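Local coordinates for protein nitroreductase (Mycolicibacterium smegmatis, PDB 6WTA) that binds the deazaflavin coenzyme F420 and probably uses its reduced form to carry out redox chemistry on quinones or related substrates, at residues E14-I19 / I35-T40; V28-R33 / E118-Y123; T39-K44 / K82-V87. All coordinates share one frame; numbering follows the deposited sequence.

Contact 1: residues E14-I19 / I35-T40; sequences EQTERI and IVLFTT
Ile19 carries most of the contact from the helix side, sending one branch to each of two strand residues. Its CD1 meets CD1 of Ile35 at 4.0 Å, methyl to methyl, while its CG2 lies 4.0 Å from CD2 of Leu37. The split follows from chi1 of -65°, which sets CG2 anti to the backbone N and CG1 beside it, so that the two arms of the beta-branched side chain diverge over the strand. Thr16, one helical turn earlier, adds a looser touch, its CG2 standing 4.2 Å from CD1 of Leu37. The leucine therefore offers a different methyl to each of two helix residues. Ile35 holds CG1 between its backbone N and carbonyl carbon (chi1 70°), and the extended CG1-CD1 arm ends where Ile19 and the side chain of Gln15 converge.

Branched aliphatic groups suit this buried seam, where no hydrogen bond crosses between helix and strand. The one hydroxyl near it is provided for inside the helix: Thr16 OG1 bonds to the carbonyl of Val12. Gln15 and Ile35 also belong to the coenzyme F420 pocket, so the apolar seam runs up to the cofactor.

The segment axes cross almost perpendicularly, at -92°, with a closest approach of 10.1 Å. Helix 10-22 thus lies across one face of the antiparallel sheet, above strand 33-41, which is flanked by strands 48-58 and 86-91; Thr16 also rests on Pro52 of the former and Ile19 on Gln90 of the latter.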
ATOM      1  N   GLU A  14      -8.092  -5.597 -12.016  1.00 30.47           N
ATOM      2  CA  GLU A  14      -8.865  -4.671 -12.842  1.00 31.46           C
ATOM      3  C   GLU A  14      -8.476  -3.225 -12.558  1.00 35.01           C
ATOM      4  O   GLU A  14      -8.292  -2.427 -13.486  1.00 33.81           O
ATOM      5  CB  GLU A  14     -10.361  -4.881 -12.602  1.00 48.79           C
ATOM      6  CG  GLU A  14     -10.934  -6.160 -13.200  1.00109.21           C
ATOM      7  CD  GLU A  14     -12.342  -6.452 -12.705  1.00165.20           C
ATOM      8  OE1 GLU A  14     -12.771  -7.623 -12.786  1.00186.05           O
ATOM      9  OE2 GLU A  14     -13.018  -5.515 -12.227  1.00179.84           O
ATOM     10  N   GLN A  15      -8.352  -2.859 -11.278  1.00 33.15           N
ATOM     11  CA  GLN A  15      -7.988  -1.483 -10.957  1.00 30.41           C
ATOM     12  C   GLN A  15      -6.564  -1.178 -11.404  1.00 26.11           C
ATOM     13  O   GLN A  15      -6.279  -0.071 -11.874  1.00 28.32           O
ATOM     14  CB  GLN A  15      -8.151  -1.219  -9.457  1.00 31.12           C
ATOM     15  CG  GLN A  15      -9.602  -1.105  -9.007  1.00 32.60           C
ATOM     16  CD  GLN A  15      -9.774  -0.253  -7.765  1.00 35.37           C
ATOM     17  OE1 GLN A  15     -10.706   0.545  -7.682  1.00 33.90           O
ATOM     18  NE2 GLN A  15      -8.891  -0.417  -6.798  1.00 26.35           N
ATOM     19  N   THR A  16      -5.657  -2.152 -11.278  1.00 28.06           N
ATOM     20  CA  THR A  16      -4.289  -1.939 -11.739  1.00 24.10           C
ATOM     21  C   THR A  16      -4.261  -1.689 -13.243  1.00 27.56           C
ATOM     22  O   THR A  16      -3.605  -0.756 -13.720  1.00 28.11           O
ATOM     23  CB  THR A  16      -3.405  -3.142 -11.393  1.00 31.91           C
ATOM     24  OG1 THR A  16      -3.448  -3.392  -9.980  1.00 33.38           O
ATOM     25  CG2 THR A  16      -1.962  -2.858 -11.811  1.00 29.40           C
ATOM     26  N   GLU A  17      -4.972  -2.526 -14.006  1.00 35.11           N
ATOM     27  CA  GLU A  17      -5.048  -2.342 -15.453  1.00 30.69           C
ATOM     28  C   GLU A  17      -5.597  -0.963 -15.802  1.00 30.11           C
ATOM     29  O   GLU A  17      -5.127  -0.323 -16.750  1.00 31.74           O
ATOM     30  CB  GLU A  17      -5.909  -3.450 -16.062  1.00 31.85           C
ATOM     31  CG  GLU A  17      -5.283  -4.849 -15.968  1.00 33.07           C
ATOM     32  CD  GLU A  17      -6.244  -5.983 -16.324  1.00 46.18           C
ATOM     33  OE1 GLU A  17      -7.467  -5.840 -16.101  1.00 49.91           O
ATOM     34  OE2 GLU A  17      -5.769  -7.028 -16.825  1.00 48.47           O
ATOM     35  N   ARG A  18      -6.588  -0.487 -15.044  1.00 31.41           N
ATOM     36  CA  ARG A  18      -7.148   0.836 -15.307  1.00 34.76           C
ATOM     37  C   ARG A  18      -6.101   1.923 -15.082  1.00 28.60           C
ATOM     38  O   ARG A  18      -5.961   2.835 -15.901  1.00 30.86           O
ATOM     39  CB  ARG A  18      -8.383   1.068 -14.436  1.00 36.09           C
ATOM     40  CG  ARG A  18      -9.049   2.419 -14.629  1.00 35.97           C
ATOM     41  CD  ARG A  18     -10.535   2.427 -14.212  1.00 76.49           C
ATOM     42  NE  ARG A  18     -11.065   3.790 -14.232  1.00108.32           N
ATOM     43  CZ  ARG A  18     -11.513   4.441 -13.163  1.00 97.85           C
ATOM     44  NH1 ARG A  18     -11.536   3.848 -11.977  1.00 85.78           N
ATOM     45  NH2 ARG A  18     -11.956   5.686 -13.283  1.00 97.18           N
ATOM     46  N   ILE A  19      -5.337   1.832 -13.991  1.00 30.56           N
ATOM     47  CA  ILE A  19      -4.262   2.797 -13.760  1.00 26.45           C
ATOM     48  C   ILE A  19      -3.301   2.801 -14.941  1.00 26.47           C
ATOM     49  O   ILE A  19      -2.902   3.858 -15.442  1.00 27.99           O
ATOM     50  CB  ILE A  19      -3.517   2.479 -12.450  1.00 24.48           C
ATOM     51  CG1 ILE A  19      -4.447   2.655 -11.252  1.00 29.17           C
ATOM     52  CG2 ILE A  19      -2.278   3.357 -12.326  1.00 28.38           C
ATOM     53  CD1 ILE A  19      -3.937   1.982 -10.005  1.00 30.70           C
ATOM     54  N   ILE A  35      -6.040   6.238  -4.320  1.00 27.85           N
ATOM     55  CA  ILE A  35      -5.121   5.129  -4.144  1.00 23.21           C
ATOM     56  C   ILE A  35      -3.808   5.455  -4.845  1.00 24.05           C
ATOM     57  O   ILE A  35      -3.727   6.345  -5.694  1.00 27.48           O
ATOM     58  CB  ILE A  35      -5.695   3.797  -4.679  1.00 25.93           C
ATOM     59  CG1 ILE A  35      -5.777   3.823  -6.205  1.00 32.04           C
ATOM     60  CG2 ILE A  35      -7.069   3.531  -4.088  1.00 27.66           C
ATOM     61  CD1 ILE A  35      -6.246   2.507  -6.815  1.00 37.95           C
ATOM     62  N   VAL A  36      -2.768   4.713  -4.465  1.00 25.15           N
ATOM     63  CA  VAL A  36      -1.449   4.806  -5.073  1.00 27.72           C
ATOM     64  C   VAL A  36      -1.060   3.417  -5.553  1.00 27.56           C
ATOM     65  O   VAL A  36      -1.525   2.406  -5.017  1.00 27.47           O
ATOM     66  CB  VAL A  36      -0.401   5.354  -4.081  1.00 31.67           C
ATOM     67  CG1 VAL A  36      -0.663   6.815  -3.769  1.00 35.65           C
ATOM     68  CG2 VAL A  36      -0.395   4.520  -2.802  1.00 34.53           C
ATOM     69  N   LEU A  37      -0.195   3.362  -6.564  1.00 27.96           N
ATOM     70  CA  LEU A  37       0.284   2.095  -7.112  1.00 25.29           C
ATOM     71  C   LEU A  37       1.731   1.888  -6.689  1.00 29.17           C
ATOM     72  O   LEU A  37       2.610   2.673  -7.061  1.00 25.98           O
ATOM     73  CB  LEU A  37       0.163   2.073  -8.636  1.00 26.52           C
ATOM     74  CG  LEU A  37       0.574   0.770  -9.329  1.00 32.11           C
ATOM     75  CD1 LEU A  37      -0.260  -0.400  -8.792  1.00 30.61           C
ATOM     76  CD2 LEU A  37       0.440   0.862 -10.834  1.00 28.29           C
ATOM     77  N   PHE A  38       1.973   0.845  -5.912  1.00 28.25           N
ATOM     78  CA  PHE A  38       3.325   0.476  -5.531  1.00 24.72           C
ATOM     79  C   PHE A  38       3.839  -0.647  -6.419  1.00 27.24           C
ATOM     80  O   PHE A  38       3.091  -1.557  -6.790  1.00 28.69           O
ATOM     81  CB  PHE A  38       3.381   0.025  -4.073  1.00 23.77           C
ATOM     82  CG  PHE A  38       3.167   1.128  -3.092  1.00 25.98           C
ATOM     83  CD1 PHE A  38       4.235   1.879  -2.643  1.00 28.13           C
ATOM     84  CD2 PHE A  38       1.906   1.392  -2.595  1.00 28.11           C
ATOM     85  CE1 PHE A  38       4.042   2.893  -1.726  1.00 31.64           C
ATOM     86  CE2 PHE A  38       1.711   2.401  -1.676  1.00 27.25           C
ATOM     87  CZ  PHE A  38       2.779   3.154  -1.244  1.00 24.82           C
ATOM     88  N   THR A  39       5.121  -0.566  -6.761  1.00 24.71           N
ATOM     89  CA  THR A  39       5.839  -1.657  -7.408  1.00 22.24           C
ATOM     90  C   THR A  39       6.727  -2.315  -6.361  1.00 27.93           C
ATOM     91  O   THR A  39       7.561  -1.646  -5.744  1.00 31.71           O
ATOM     92  CB  THR A  39       6.680  -1.164  -8.585  1.00 27.40           C
ATOM     93  OG1 THR A  39       5.870  -0.372  -9.464  1.00 33.84           O
ATOM     94  CG2 THR A  39       7.251  -2.356  -9.358  1.00 37.57           C
ATOM     95  N   THR A  40       6.548  -3.615  -6.164  1.00 29.96           N
ATOM     96  CA  THR A  40       7.272  -4.377  -5.158  1.00 26.54           C
ATOM     97  C   THR A  40       8.007  -5.532  -5.829  1.00 30.95           C
ATOM     98  O   THR A  40       7.811  -5.814  -7.014  1.00 27.35           O
ATOM     99  CB  THR A  40       6.315  -4.910  -4.089  1.00 26.47           C
ATOM    100  OG1 THR A  40       5.414  -5.846  -4.694  1.00 27.76           O
ATOM    101  CG2 THR A  40       5.521  -3.773  -3.467  1.00 25.68           C
TER

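Contact 2: residues V28-R33 / E118-Y123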
ATOM      1  N   VAL A  28      -9.259   6.487 -10.024  1.00 29.12           N
ATOM      2  CA  VAL A  28      -9.413   5.120  -9.550  1.00 29.96           C
ATOM      3  C   VAL A  28      -9.554   5.158  -8.035  1.00 34.12           C
ATOM      4  O   VAL A  28      -8.639   5.601  -7.328  1.00 29.11           O
ATOM      5  CB  VAL A  28      -8.219   4.249  -9.966  1.00 25.07           C
ATOM      6  CG1 VAL A  28      -8.486   2.787  -9.634  1.00 34.20           C
ATOM      7  CG2 VAL A  28      -7.910   4.430 -11.443  1.00 36.77           C
ATOM      8  N   HIS A  29     -10.688   4.677  -7.533  1.00 30.43           N
ATOM      9  CA  HIS A  29     -11.027   4.870  -6.134  1.00 28.43           C
ATOM     10  C   HIS A  29     -11.396   3.566  -5.445  1.00 31.81           C
ATOM     11  O   HIS A  29     -11.822   2.593  -6.072  1.00 32.15           O
ATOM     12  CB  HIS A  29     -12.222   5.827  -5.961  1.00 31.33           C
ATOM     13  CG  HIS A  29     -11.976   7.219  -6.444  1.00 37.63           C
ATOM     14  ND1 HIS A  29     -12.711   7.795  -7.460  1.00 43.51           N
ATOM     15  CD2 HIS A  29     -11.104   8.167  -6.027  1.00 40.52           C
ATOM     16  CE1 HIS A  29     -12.287   9.030  -7.662  1.00 46.16           C
ATOM     17  NE2 HIS A  29     -11.312   9.281  -6.806  1.00 39.70           N
ATOM     18  N   VAL A  30     -11.238   3.582  -4.124  1.00 29.04           N
ATOM     19  CA  VAL A  30     -11.874   2.634  -3.218  1.00 25.58           C
ATOM     20  C   VAL A  30     -12.689   3.440  -2.211  1.00 28.96           C
ATOM     21  O   VAL A  30     -12.156   4.342  -1.555  1.00 33.35           O
ATOM     22  CB  VAL A  30     -10.846   1.735  -2.504  1.00 24.15           C
ATOM     23  CG1 VAL A  30     -11.488   1.038  -1.310  1.00 28.47           C
ATOM     24  CG2 VAL A  30     -10.275   0.711  -3.475  1.00 27.77           C
ATOM     25  N   LEU A  31     -13.984   3.132  -2.112  1.00 34.09           N
ATOM     26  CA  LEU A  31     -14.898   3.867  -1.239  1.00 39.82           C
ATOM     27  C   LEU A  31     -14.742   5.373  -1.442  1.00 34.22           C
ATOM     28  O   LEU A  31     -14.765   6.162  -0.492  1.00 37.75           O
ATOM     29  CB  LEU A  31     -14.689   3.474   0.225  1.00 38.02           C
ATOM     30  CG  LEU A  31     -14.900   1.982   0.506  1.00 55.85           C
ATOM     31  CD1 LEU A  31     -14.667   1.646   1.975  1.00 64.34           C
ATOM     32  CD2 LEU A  31     -16.298   1.526   0.077  1.00 75.57           C
ATOM     33  N   ASP A  32     -14.567   5.765  -2.706  1.00 36.39           N
ATOM     34  CA  ASP A  32     -14.482   7.155  -3.149  1.00 38.27           C
ATOM     35  C   ASP A  32     -13.186   7.840  -2.730  1.00 40.67           C
ATOM     36  O   ASP A  32     -13.085   9.069  -2.804  1.00 39.74           O
ATOM     37  CB  ASP A  32     -15.683   7.964  -2.651  1.00 45.35           C
ATOM     38  CG  ASP A  32     -16.973   7.577  -3.345  1.00 73.89           C
ATOM     39  OD1 ASP A  32     -16.997   7.568  -4.594  1.00 86.77           O
ATOM     40  OD2 ASP A  32     -17.958   7.268  -2.644  1.00 92.60           O
ATOM     41  N   ARG A  33     -12.174   7.076  -2.332  1.00 34.42           N
ATOM     42  CA  ARG A  33     -10.943   7.660  -1.834  1.00 29.49           C
ATOM     43  C   ARG A  33      -9.760   7.281  -2.713  1.00 27.70           C
ATOM     44  O   ARG A  33      -9.772   6.238  -3.378  1.00 29.75           O
ATOM     45  CB  ARG A  33     -10.690   7.213  -0.388  1.00 33.91           C
ATOM     46  CG  ARG A  33     -11.574   7.957   0.596  1.00 36.32           C
ATOM     47  CD  ARG A  33     -11.813   7.166   1.875  1.00 39.23           C
ATOM     48  NE  ARG A  33     -12.526   7.952   2.883  1.00 46.78           N
ATOM     49  CZ  ARG A  33     -13.849   7.999   3.002  1.00 52.09           C
ATOM     50  NH1 ARG A  33     -14.622   7.309   2.175  1.00 47.72           N
ATOM     51  NH2 ARG A  33     -14.401   8.742   3.951  1.00 50.94           N
ATOM     52  N   GLU A 118      -7.424   8.919   8.953  1.00 38.41           N
ATOM     53  CA  GLU A 118      -7.968  10.146   8.385  1.00 35.51           C
ATOM     54  C   GLU A 118      -8.237   9.973   6.897  1.00 44.32           C
ATOM     55  O   GLU A 118      -9.276  10.407   6.387  1.00 40.46           O
ATOM     56  CB  GLU A 118      -7.007  11.310   8.622  1.00 76.60           C
ATOM     57  CG  GLU A 118      -6.966  11.812  10.057  1.00 83.12           C
ATOM     58  CD  GLU A 118      -5.930  12.907  10.264  1.00 99.90           C
ATOM     59  OE1 GLU A 118      -5.204  13.240   9.302  1.00 90.50           O
ATOM     60  OE2 GLU A 118      -5.844  13.438  11.392  1.00111.67           O
ATOM     61  N   ALA A 119      -7.315   9.322   6.188  1.00 43.09           N
ATOM     62  CA  ALA A 119      -7.472   9.131   4.751  1.00 37.54           C
ATOM     63  C   ALA A 119      -8.498   8.047   4.441  1.00 35.05           C
ATOM     64  O   ALA A 119      -9.237   8.147   3.453  1.00 39.15           O
ATOM     65  CB  ALA A 119      -6.118   8.786   4.125  1.00 35.40           C
ATOM     66  N   TYR A 120      -8.555   6.999   5.259  1.00 37.10           N
ATOM     67  CA  TYR A 120      -9.377   5.824   4.958  1.00 36.33           C
ATOM     68  C   TYR A 120      -9.973   5.297   6.251  1.00 39.04           C
ATOM     69  O   TYR A 120      -9.394   4.420   6.914  1.00 36.80           O
ATOM     70  CB  TYR A 120      -8.554   4.753   4.237  1.00 35.35           C
ATOM     71  CG  TYR A 120      -9.336   3.576   3.686  1.00 34.65           C
ATOM     72  CD1 TYR A 120     -10.306   3.752   2.705  1.00 36.64           C
ATOM     73  CD2 TYR A 120      -9.083   2.284   4.128  1.00 39.00           C
ATOM     74  CE1 TYR A 120     -11.014   2.672   2.201  1.00 33.74           C
ATOM     75  CE2 TYR A 120      -9.783   1.201   3.629  1.00 39.86           C
ATOM     76  CZ  TYR A 120     -10.748   1.399   2.664  1.00 39.97           C
ATOM     77  OH  TYR A 120     -11.447   0.321   2.165  1.00 44.54           O
ATOM     78  N   PRO A 121     -11.149   5.786   6.645  1.00 39.19           N
ATOM     79  CA  PRO A 121     -11.710   5.463   7.964  1.00 42.93           C
ATOM     80  C   PRO A 121     -11.832   3.964   8.205  1.00 40.90           C
ATOM     81  O   PRO A 121     -11.695   3.516   9.353  1.00 42.94           O
ATOM     82  CB  PRO A 121     -13.092   6.133   7.940  1.00 45.95           C
ATOM     83  CG  PRO A 121     -12.928   7.291   6.990  1.00 44.93           C
ATOM     84  CD  PRO A 121     -11.968   6.793   5.925  1.00 40.17           C
ATOM     85  N   PRO A 122     -12.122   3.160   7.178  1.00 39.10           N
ATOM     86  CA  PRO A 122     -12.270   1.714   7.432  1.00 43.85           C
ATOM     87  C   PRO A 122     -11.031   1.055   8.016  1.00 40.61           C
ATOM     88  O   PRO A 122     -11.150  -0.043   8.574  1.00 36.76           O
ATOM     89  CB  PRO A 122     -12.616   1.139   6.054  1.00 47.18           C
ATOM     90  CG  PRO A 122     -13.295   2.278   5.339  1.00 43.68           C
ATOM     91  CD  PRO A 122     -12.557   3.522   5.815  1.00 40.04           C
ATOM     92  N   TYR A 123      -9.848   1.675   7.914  1.00 41.21           N
ATOM     93  CA  TYR A 123      -8.679   1.105   8.582  1.00 36.13           C
ATOM     94  C   TYR A 123      -8.956   0.896  10.066  1.00 32.55           C
ATOM     95  O   TYR A 123      -8.502  -0.086  10.663  1.00 35.71           O
ATOM     96  CB  TYR A 123      -7.450   2.009   8.430  1.00 34.04           C
ATOM     97  CG  TYR A 123      -6.679   1.903   7.131  1.00 31.50           C
ATOM     98  CD1 TYR A 123      -6.492   0.687   6.486  1.00 32.57           C
ATOM     99  CD2 TYR A 123      -6.132   3.032   6.556  1.00 27.23           C
ATOM    100  CE1 TYR A 123      -5.781   0.616   5.299  1.00 31.22           C
ATOM    101  CE2 TYR A 123      -5.428   2.973   5.381  1.00 26.99           C
ATOM    102  CZ  TYR A 123      -5.253   1.765   4.751  1.00 31.51           C
ATOM    103  OH  TYR A 123      -4.541   1.724   3.576  1.00 33.47           O
TER
HETATM  104  O   HOH W   1     -11.570  10.275   4.320  1.00 39.13           O
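Arg33 reaches across to the 118-123 segment with nearly its whole length, its aliphatic stem suited to Tyr120 and Pro121 and its N-H groups to Leu31 O and a water. Its CB starts toward that segment, and CG, anti to the carbonyl carbon at chi1 -76°, comes within 3.7 Å of Ala119 O. The chain then runs extended. CD is closer still, 3.2 Å from the same Ala119 O, and meets the edge of the Tyr120 ring near its plane. At NE the side chain turns polar: a water accepts its N-H at 2.9 Å and passes a hydrogen bond on to the carbonyl of Glu118. Pro121 CD lies 3.3 Å from Arg33 NE, and Pro121 CG 3.7 Å from NH2. At the far end Arg33 NH1 turns back to donate to Leu31 O at 2.9 Å; the oxygen lies 16° out of the guanidinium plane and the bond is bent, 135° at the hydrogen.

That last bond closes over the type I' beta turn from Val30 to Arg33, the tight hairpin joining strand 29-30 to strand 33-41. Leu31 and Asp32 take the positive phi values of the turn. The hairpin faces the break between helix 106-119 and helix 122-127, where Tyr120 leaves helical geometry and two prolines follow.

Beside the arginine the contact is apolar. The Leu31 and Tyr120 side chains cross at about a right angle, CD1 of Leu31 meeting the CE1-OH end of the tyrosine and touching Pro122 CG at 3.7 Å. Val30 CG1 lies 3.9 Å from Tyr120 CE1. Pro122, a rigid apolar ring, covers one face of the tyrosine with its CD, over the centre. The phenol oxygen hydrogen-bonds with Tyr126 OH, while neighbouring Tyr123 OH bonds to the coenzyme.

Contact 3: residues T39-K44 / K82-V87; sequences TTTGAK and KANPTV
Asn84 ND2 makes the one direct hydrogen bond between the segments, donating to Thr41 O at 3.0 Å. Thr41 O lies close to the plane of the Asn84 amide, whereas ND2 stands 68° out of the Thr41 carbonyl plane. A primary amide suits this place because its second N-H can serve another acceptor, here a water 2.9 Å from ND2 that donates to Ala43 O.

Two more waters bridge the backbones. One donates to Thr39 O and Thr86 O and accepts from Thr41 OG1; the other accepts from Thr41 N and donates to Asn84 O and Thr86 O. They fill in where strands 33-41 and 86-91, antiparallel neighbours in the sheet, splay apart beyond the Thr39-Ser88 backbone pair, as the chain emerges from helix 76-83. At the join, Val87 CA sends a CA-H...O contact to Thr39 O (3.3 Å).

One apolar pair joins in: Ala43 CB and Ala83 CB press together at 3.5 Å, tighter than usual, their single methyls letting loop and helix end come so close. The Thr41 methyl CG2 instead rests 3.6 Å from Asn84 ND2, the two side chains crossing at about a right angle. Gly42, Ala43 and Lys44 belong to the coenzyme pocket, where Lys44 N donates to the cofactor.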
ATOM      1  N   THR A  39       5.121  -0.566  -6.761  1.00 24.71           N
ATOM      2  CA  THR A  39       5.839  -1.657  -7.408  1.00 22.24           C
ATOM      3  C   THR A  39       6.727  -2.315  -6.361  1.00 27.93           C
ATOM      4  O   THR A  39       7.561  -1.646  -5.744  1.00 31.71           O
ATOM      5  CB  THR A  39       6.680  -1.164  -8.585  1.00 27.40           C
ATOM      6  OG1 THR A  39       5.870  -0.372  -9.464  1.00 33.84           O
ATOM      7  CG2 THR A  39       7.251  -2.356  -9.358  1.00 37.57           C
ATOM      8  N   THR A  40       6.548  -3.615  -6.164  1.00 29.96           N
ATOM      9  CA  THR A  40       7.272  -4.377  -5.158  1.00 26.54           C
ATOM     10  C   THR A  40       8.007  -5.532  -5.829  1.00 30.95           C
ATOM     11  O   THR A  40       7.811  -5.814  -7.014  1.00 27.35           O
ATOM     12  CB  THR A  40       6.315  -4.910  -4.089  1.00 26.47           C
ATOM     13  OG1 THR A  40       5.414  -5.846  -4.694  1.00 27.76           O
ATOM     14  CG2 THR A  40       5.521  -3.773  -3.467  1.00 25.68           C
ATOM     15  N   THR A  41       8.851  -6.217  -5.050  1.00 29.46           N
ATOM     16  CA  THR A  41       9.614  -7.365  -5.528  1.00 30.41           C
ATOM     17  C   THR A  41       9.354  -8.556  -4.616  1.00 31.21           C
ATOM     18  O   THR A  41       9.530  -8.455  -3.395  1.00 31.36           O
ATOM     19  CB  THR A  41      11.119  -7.072  -5.565  1.00 36.16           C
ATOM     20  OG1 THR A  41      11.369  -5.916  -6.374  1.00 36.40           O
ATOM     21  CG2 THR A  41      11.881  -8.264  -6.132  1.00 36.28           C
ATOM     22  N   GLY A  42       8.966  -9.686  -5.206  1.00 28.28           N
ATOM     23  CA  GLY A  42       8.595 -10.840  -4.407  1.00 33.27           C
ATOM     24  C   GLY A  42       9.795 -11.467  -3.718  1.00 35.15           C
ATOM     25  O   GLY A  42      10.861 -11.647  -4.310  1.00 32.73           O
ATOM     26  N   ALA A  43       9.600 -11.831  -2.448  1.00 32.05           N
ATOM     27  CA  ALA A  43      10.722 -12.293  -1.634  1.00 31.00           C
ATOM     28  C   ALA A  43      11.334 -13.566  -2.193  1.00 33.86           C
ATOM     29  O   ALA A  43      12.555 -13.758  -2.122  1.00 37.85           O
ATOM     30  CB  ALA A  43      10.266 -12.510  -0.190  1.00 36.25           C
ATOM     31  N   LYS A  44      10.512 -14.453  -2.744  1.00 30.75           N
ATOM     32  CA  LYS A  44      11.016 -15.722  -3.262  1.00 33.38           C
ATOM     33  C   LYS A  44      11.158 -15.733  -4.774  1.00 42.17           C
ATOM     34  O   LYS A  44      12.115 -16.302  -5.297  1.00 41.40           O
ATOM     35  CB  LYS A  44      10.103 -16.872  -2.837  1.00 39.08           C
ATOM     36  CG  LYS A  44      10.156 -17.172  -1.353  1.00 43.81           C
ATOM     37  CD  LYS A  44       8.753 -17.254  -0.784  1.00 54.71           C
ATOM     38  CE  LYS A  44       8.264 -18.696  -0.742  1.00 49.70           C
ATOM     39  NZ  LYS A  44       8.758 -19.375   0.493  1.00 55.09           N
ATOM     40  N   LYS A  82       9.419  -6.370   3.395  1.00 32.78           N
ATOM     41  CA  LYS A  82      10.420  -6.623   4.423  1.00 35.10           C
ATOM     42  C   LYS A  82      11.656  -7.275   3.812  1.00 34.85           C
ATOM     43  O   LYS A  82      12.789  -6.958   4.194  1.00 41.01           O
ATOM     44  CB  LYS A  82       9.834  -7.494   5.535  1.00 44.17           C
ATOM     45  CG  LYS A  82       8.873  -6.752   6.456  1.00 71.87           C
ATOM     46  CD  LYS A  82       8.065  -7.701   7.338  1.00 99.53           C
ATOM     47  CE  LYS A  82       8.957  -8.536   8.245  1.00124.37           C
ATOM     48  NZ  LYS A  82       9.752  -7.698   9.189  1.00163.34           N
ATOM     49  N   ALA A  83      11.455  -8.170   2.839  1.00 38.38           N
ATOM     50  CA  ALA A  83      12.582  -8.831   2.188  1.00 39.69           C
ATOM     51  C   ALA A  83      13.280  -7.898   1.208  1.00 38.69           C
ATOM     52  O   ALA A  83      14.514  -7.911   1.101  1.00 36.03           O
ATOM     53  CB  ALA A  83      12.101 -10.089   1.464  1.00 40.27           C
ATOM     54  N   ASN A  84      12.505  -7.096   0.478  1.00 34.04           N
ATOM     55  CA  ASN A  84      13.017  -6.184  -0.542  1.00 30.19           C
ATOM     56  C   ASN A  84      12.450  -4.799  -0.250  1.00 36.62           C
ATOM     57  O   ASN A  84      11.377  -4.438  -0.750  1.00 35.06           O
ATOM     58  CB  ASN A  84      12.630  -6.656  -1.940  1.00 35.69           C
ATOM     59  CG  ASN A  84      13.253  -7.982  -2.291  1.00 35.48           C
ATOM     60  OD1 ASN A  84      14.473  -8.128  -2.273  1.00 40.94           O
ATOM     61  ND2 ASN A  84      12.419  -8.958  -2.621  1.00 36.71           N
ATOM     62  N   PRO A  85      13.146  -3.998   0.564  1.00 34.59           N
ATOM     63  CA  PRO A  85      12.583  -2.692   0.953  1.00 31.87           C
ATOM     64  C   PRO A  85      12.491  -1.691  -0.188  1.00 40.36           C
ATOM     65  O   PRO A  85      11.799  -0.675  -0.032  1.00 41.07           O
ATOM     66  CB  PRO A  85      13.549  -2.198   2.046  1.00 34.93           C
ATOM     67  CG  PRO A  85      14.352  -3.418   2.462  1.00 44.72           C
ATOM     68  CD  PRO A  85      14.431  -4.275   1.230  1.00 38.58           C
ATOM     69  N   THR A  86      13.143  -1.932  -1.323  1.00 39.33           N
ATOM     70  CA  THR A  86      13.102  -0.976  -2.425  1.00 33.71           C
ATOM     71  C   THR A  86      11.775  -1.108  -3.164  1.00 37.69           C
ATOM     72  O   THR A  86      11.448  -2.185  -3.682  1.00 35.25           O
ATOM     73  CB  THR A  86      14.268  -1.190  -3.387  1.00 38.16           C
ATOM     74  OG1 THR A  86      15.508  -0.981  -2.701  1.00 39.36           O
ATOM     75  CG2 THR A  86      14.169  -0.212  -4.556  1.00 44.41           C
ATOM     76  N   VAL A  87      11.018  -0.010  -3.217  1.00 38.66           N
ATOM     77  CA  VAL A  87       9.729   0.040  -3.889  1.00 38.02           C
ATOM     78  C   VAL A  87       9.677   1.298  -4.749  1.00 37.41           C
ATOM     79  O   VAL A  87      10.444   2.243  -4.560  1.00 37.29           O
ATOM     80  CB  VAL A  87       8.549   0.032  -2.888  1.00 35.03           C
ATOM     81  CG1 VAL A  87       8.658  -1.156  -1.936  1.00 37.19           C
ATOM     82  CG2 VAL A  87       8.490   1.345  -2.111  1.00 39.57           C
TER
HETATM   83  O   HOH W   2      10.240  -3.145  -5.972  1.00 46.93           O
HETATM   84  O   HOH W   3       9.641  -4.632  -2.739  1.00 33.22           O
HETATM   85  O   HOH W   4      13.999 -11.259  -3.305  1.00 30.59           O

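How the contacts relate
Strand 33-41 ties the three contacts together. Contact 1 lies across its first half, contact 3 shares Thr39 and Thr40 and continues from its C-terminal end, and contact 2 uses the hairpin that leads into its start. Contacts 1 and 2 alternate along the chain and touch around Gln15, Val28 and Ile35, with centres about 15 Å apart. Contact 3, about 16 Å from contact 1, is nested within the loop closed by contact 2; those two have centres about 25 Å apart, on opposite sides of the chain's centre. All three include residues of the F420 pocket, which thus draws on distant parts of the sequence, among them Gln15 of helix 10-22, Tyr123 of helix 122-127 and the loop at Gly42-Lys44.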